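Local coordinates for proteasome protein (Corynebacterium glutamicum ATCC 13032, PDB 2P90), which is of unknown function but belongs to the PAC2 family, which includes proteasome assembly chaperones, so a role in protein assembly is possible but unproven, at residues L57-N62 against V124-K129; G117-A122 against G177-M182. All blocks are in the same frame, centred on the assembly; numbering follows the deposited sequence.

Interaction 1 (L57-N62 against V124-K129); sequences LIASFN and VDLVEK
Phe-61 and Leu-126 reach for each other from opposite directions, the ring leaving strand 54-61 and the leucine leaving helix 116-129. One branch of Leu-126 does the touching: its CD1 methyl lies 3.7 Å from CZ of Phe-61 and 4.1 Å from CE2 of the same ring. The methyl approaches the far corner of the phenyl group obliquely. In Phe-61 CG stands anti to the carbonyl carbon (chi1 -72°), and the end of the ring comes nearer the helix than the direction of the first side-chain bond suggests. Ala-59, two residues earlier on the strand, turns its methyl to the helix as well, with CB 4.5 Å from Leu-126 CD1. Ala-59 itself belongs to a classic beta bulge, where it and Ile-58 both lie across from Leu-93. Leu-93 and Tyr-9 of the neighbouring strands also touch the Leu-126 side chain. No hydrogen bond crosses between the segments. The result is a small, buried and wholly apolar contact between helix and sheet, which rests on one leucine methyl and gains no directional bond.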
# COMPACT_ATOMS: atom_id res chain seq x y z
N LEU B 57 -16.96 12.89 21.72
CA LEU B 57 -16.10 13.22 20.56
C LEU B 57 -15.67 14.71 20.52
O LEU B 57 -16.51 15.60 20.58
CB LEU B 57 -16.81 12.85 19.25
CG LEU B 57 -16.00 12.94 17.95
CD1 LEU B 57 -14.77 12.05 18.02
CD2 LEU B 57 -16.86 12.55 16.77
N ILE B 58 -14.37 14.95 20.43
CA ILE B 58 -13.83 16.30 20.34
C ILE B 58 -13.46 16.70 18.89
O ILE B 58 -13.81 17.81 18.43
CB ILE B 58 -12.55 16.42 21.19
CG1 ILE B 58 -12.89 16.36 22.68
CG2 ILE B 58 -11.75 17.69 20.81
CD1 ILE B 58 -11.69 16.35 23.53
N ALA B 59 -12.73 15.82 18.20
CA ALA B 59 -12.25 16.07 16.84
C ALA B 59 -12.27 14.78 16.04
O ALA B 59 -12.02 13.70 16.59
CB ALA B 59 -10.86 16.65 16.86
N SER B 60 -12.58 14.90 14.75
CA SER B 60 -12.51 13.79 13.82
C SER B 60 -11.53 14.10 12.73
O SER B 60 -11.61 15.13 12.07
CB SER B 60 -13.87 13.52 13.18
OG SER B 60 -14.71 12.82 14.08
N PHE B 61 -10.60 13.20 12.54
CA PHE B 61 -9.70 13.30 11.42
C PHE B 61 -10.37 12.89 10.09
O PHE B 61 -11.30 12.04 10.05
CB PHE B 61 -8.43 12.52 11.72
CG PHE B 61 -7.55 13.20 12.75
CD1 PHE B 61 -6.43 13.92 12.36
CD2 PHE B 61 -7.87 13.14 14.12
CE1 PHE B 61 -5.60 14.57 13.31
CE2 PHE B 61 -7.06 13.79 15.08
CZ PHE B 61 -5.92 14.51 14.67
N ASN B 62 -9.91 13.54 9.02
CA ASN B 62 -10.36 13.26 7.67
C ASN B 62 -9.60 12.10 7.08
O ASN B 62 -8.42 12.22 6.75
CB ASN B 62 -10.20 14.50 6.77
CG ASN B 62 -10.78 14.28 5.34
OD1 ASN B 62 -11.33 13.22 5.01
ND2 ASN B 62 -10.70 15.30 4.53
N VAL B 124 -0.05 17.71 17.64
CA VAL B 124 0.53 18.65 18.57
C VAL B 124 -0.27 19.94 18.73
O VAL B 124 -0.36 20.43 19.84
CB VAL B 124 2.08 18.86 18.48
CG1 VAL B 124 2.79 17.64 17.94
CG2 VAL B 124 2.41 20.06 17.70
N ASP B 125 -0.91 20.45 17.68
CA ASP B 125 -1.78 21.61 17.87
C ASP B 125 -2.95 21.29 18.79
O ASP B 125 -3.47 22.19 19.47
CB ASP B 125 -2.38 22.16 16.56
CG ASP B 125 -1.32 22.58 15.55
OD1 ASP B 125 -0.21 23.06 15.95
OD2 ASP B 125 -1.64 22.42 14.35
N LEU B 126 -3.39 20.03 18.78
CA LEU B 126 -4.51 19.63 19.62
C LEU B 126 -4.09 19.49 21.08
O LEU B 126 -4.86 19.89 21.97
CB LEU B 126 -5.21 18.36 19.09
CG LEU B 126 -6.08 18.51 17.85
CD1 LEU B 126 -6.44 17.15 17.26
CD2 LEU B 126 -7.32 19.34 18.14
N VAL B 127 -2.88 18.96 21.34
CA VAL B 127 -2.41 18.88 22.71
C VAL B 127 -2.20 20.27 23.35
O VAL B 127 -2.49 20.46 24.55
CB VAL B 127 -1.18 17.92 22.96
CG1 VAL B 127 -1.06 16.82 21.93
CG2 VAL B 127 0.15 18.66 23.24
N GLU B 128 -1.70 21.22 22.55
CA GLU B 128 -1.65 22.60 22.99
C GLU B 128 -3.04 23.18 23.22
O GLU B 128 -3.32 23.71 24.30
CB GLU B 128 -0.84 23.48 22.02
CG GLU B 128 0.60 23.66 22.50
CD GLU B 128 1.62 23.45 21.39
OE1 GLU B 128 1.29 23.70 20.20
OE2 GLU B 128 2.76 23.04 21.71
N LYS B 129 -3.90 23.03 22.21
CA LYS B 129 -5.26 23.50 22.30
C LYS B 129 -5.91 23.06 23.63
O LYS B 129 -6.61 23.83 24.26
CB LYS B 129 -6.06 22.97 21.10
CG LYS B 129 -7.38 23.67 20.82
CD LYS B 129 -7.14 25.05 20.24
CE LYS B 129 -8.39 25.96 20.34
NZ LYS B 129 -8.61 26.67 21.65

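Interaction 2 (G117-A122 against G177-M182); sequences GDFSNA and GSASLM
Ala-179 and Met-182 carry the contact of 177-182 with Gly-117, Phe-119 and Ser-120. The segment starts at a subunit boundary, where the carbonyl O of Gly-177 accepts a hydrogen bond from Arg-73 NE of the second subunit. Ser-178 follows at the N-cap position of helix 179-189, its OG 3.0 Å from Ser-180 OG in a hydrogen bond that either hydroxyl could donate. Ala-179 opens the helix and turns its methyl to the other segment; CB lies 4.3 Å from CD2 of Phe-119, an oblique approach to that ring. Ser-180 points away, and its OG bonds to Tyr-139 OH of strand 134-143. Met-182 makes the largest contribution. Its chain runs extended, with CG anti to the backbone N (chi1 -174°), and bends only at chi3 (-68°), laying the sulfur against the first turn of helix 116-129. There SD is 3.7 Å from Gly-117 N and 4.0 Å from Gly-117 CA, in van der Waals contact with the glycine backbone, where no side chain stands between. Ser-120 OG lies beside the same chain, 4.1 Å from Met-182 CG, while its hydrogen bond goes to Trp-116 O. Asp-64 of the second subunit accepts hydrogen bonds from Gly-117 N and Asp-118 N, so the edge of this contact belongs also to the oligomer. The arrangement, the first turns of two helices packed side by side next to a mixed sheet, is consistent with an alpha/beta fold, in a protein of the PAC2 family.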
# COMPACT_ATOMS: atom_id res chain seq x y z
N GLY B 117 3.73 13.80 8.67
CA GLY B 117 4.12 15.16 9.00
C GLY B 117 2.95 16.06 9.37
O GLY B 117 2.93 16.60 10.46
N ASP B 118 1.98 16.24 8.47
CA ASP B 118 0.79 17.02 8.79
C ASP B 118 0.02 16.43 9.97
O ASP B 118 -0.50 17.17 10.79
CB ASP B 118 -0.14 17.17 7.59
CG ASP B 118 0.53 17.90 6.39
OD1 ASP B 118 1.50 18.66 6.59
OD2 ASP B 118 0.08 17.69 5.24
N PHE B 119 -0.02 15.11 10.06
CA PHE B 119 -0.75 14.42 11.13
C PHE B 119 -0.14 14.65 12.51
O PHE B 119 -0.84 14.98 13.46
CB PHE B 119 -0.86 12.91 10.84
CG PHE B 119 -1.52 12.15 11.95
CD1 PHE B 119 -2.89 12.26 12.17
CD2 PHE B 119 -0.76 11.30 12.79
CE1 PHE B 119 -3.50 11.57 13.22
CE2 PHE B 119 -1.36 10.63 13.85
CZ PHE B 119 -2.72 10.74 14.07
N SER B 120 1.16 14.44 12.63
CA SER B 120 1.81 14.64 13.90
C SER B 120 1.78 16.14 14.28
O SER B 120 1.53 16.47 15.43
CB SER B 120 3.20 14.07 13.84
OG SER B 120 3.97 14.90 13.05
N ASN B 121 1.93 17.04 13.31
CA ASN B 121 1.67 18.45 13.57
C ASN B 121 0.25 18.80 14.01
O ASN B 121 0.08 19.63 14.87
CB ASN B 121 2.15 19.33 12.43
CG ASN B 121 3.68 19.42 12.38
OD1 ASN B 121 4.31 19.93 13.31
ND2 ASN B 121 4.28 18.93 11.31
N ALA B 122 -0.77 18.20 13.41
CA ALA B 122 -2.15 18.44 13.80
C ALA B 122 -2.39 17.94 15.22
O ALA B 122 -3.15 18.56 16.01
CB ALA B 122 -3.10 17.75 12.82
N GLY B 177 9.42 2.65 11.40
CA GLY B 177 8.74 3.84 11.84
C GLY B 177 7.24 3.71 11.91
O GLY B 177 6.63 2.84 11.26
N SER B 178 6.65 4.57 12.74
CA SER B 178 5.22 4.68 12.81
C SER B 178 4.78 6.12 13.01
O SER B 178 5.59 6.99 13.29
CB SER B 178 4.65 3.76 13.88
OG SER B 178 4.75 4.36 15.15
N ALA B 179 3.50 6.37 12.81
CA ALA B 179 2.96 7.69 12.97
C ALA B 179 3.08 8.12 14.41
O ALA B 179 3.38 9.29 14.68
CB ALA B 179 1.50 7.71 12.52
N SER B 180 2.84 7.20 15.35
CA SER B 180 3.00 7.55 16.76
C SER B 180 4.45 7.85 17.19
O SER B 180 4.66 8.73 18.03
CB SER B 180 2.37 6.50 17.65
OG SER B 180 3.02 5.26 17.46
N LEU B 181 5.43 7.11 16.65
CA LEU B 181 6.86 7.37 16.93
C LEU B 181 7.28 8.75 16.40
O LEU B 181 7.96 9.51 17.10
CB LEU B 181 7.75 6.27 16.36
CG LEU B 181 7.68 4.95 17.15
CD1 LEU B 181 8.18 3.79 16.35
CD2 LEU B 181 8.46 5.06 18.48
N MET B 182 6.82 9.10 15.19
CA MET B 182 7.04 10.44 14.65
C MET B 182 6.44 11.48 15.60
O MET B 182 7.03 12.53 15.85
CB MET B 182 6.43 10.60 13.22
CG MET B 182 6.79 11.97 12.57
SD MET B 182 6.31 12.36 10.86
CE MET B 182 7.36 11.22 9.99

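In the fold
After strands 9-11 and 27-33 and helix 41-52, the chain enters strand 54-61, then passes through the small two-stranded sheet and strands 92-97 and 103-108, before helix 116-129 supplies a segment to each contact. Interaction 1 closes the loop of 61 residues between 57-62 and 124-129; interaction 2 closes the 54-residue loop from 117-122 to 177-182. Because 117-122 precedes 124-129, the two loops cross. The early turns of helix 116-129 thus meet helix 179-189, while its last turns pack on strand 54-61. The contacts also touch directly: Phe-61 and Phe-119 meet edge-to-face, with Phe-61 CE1 4.1 Å from Ala-122 CB, joining strand 54-61 to helix 116-129, which in turn packs on helix 179-189.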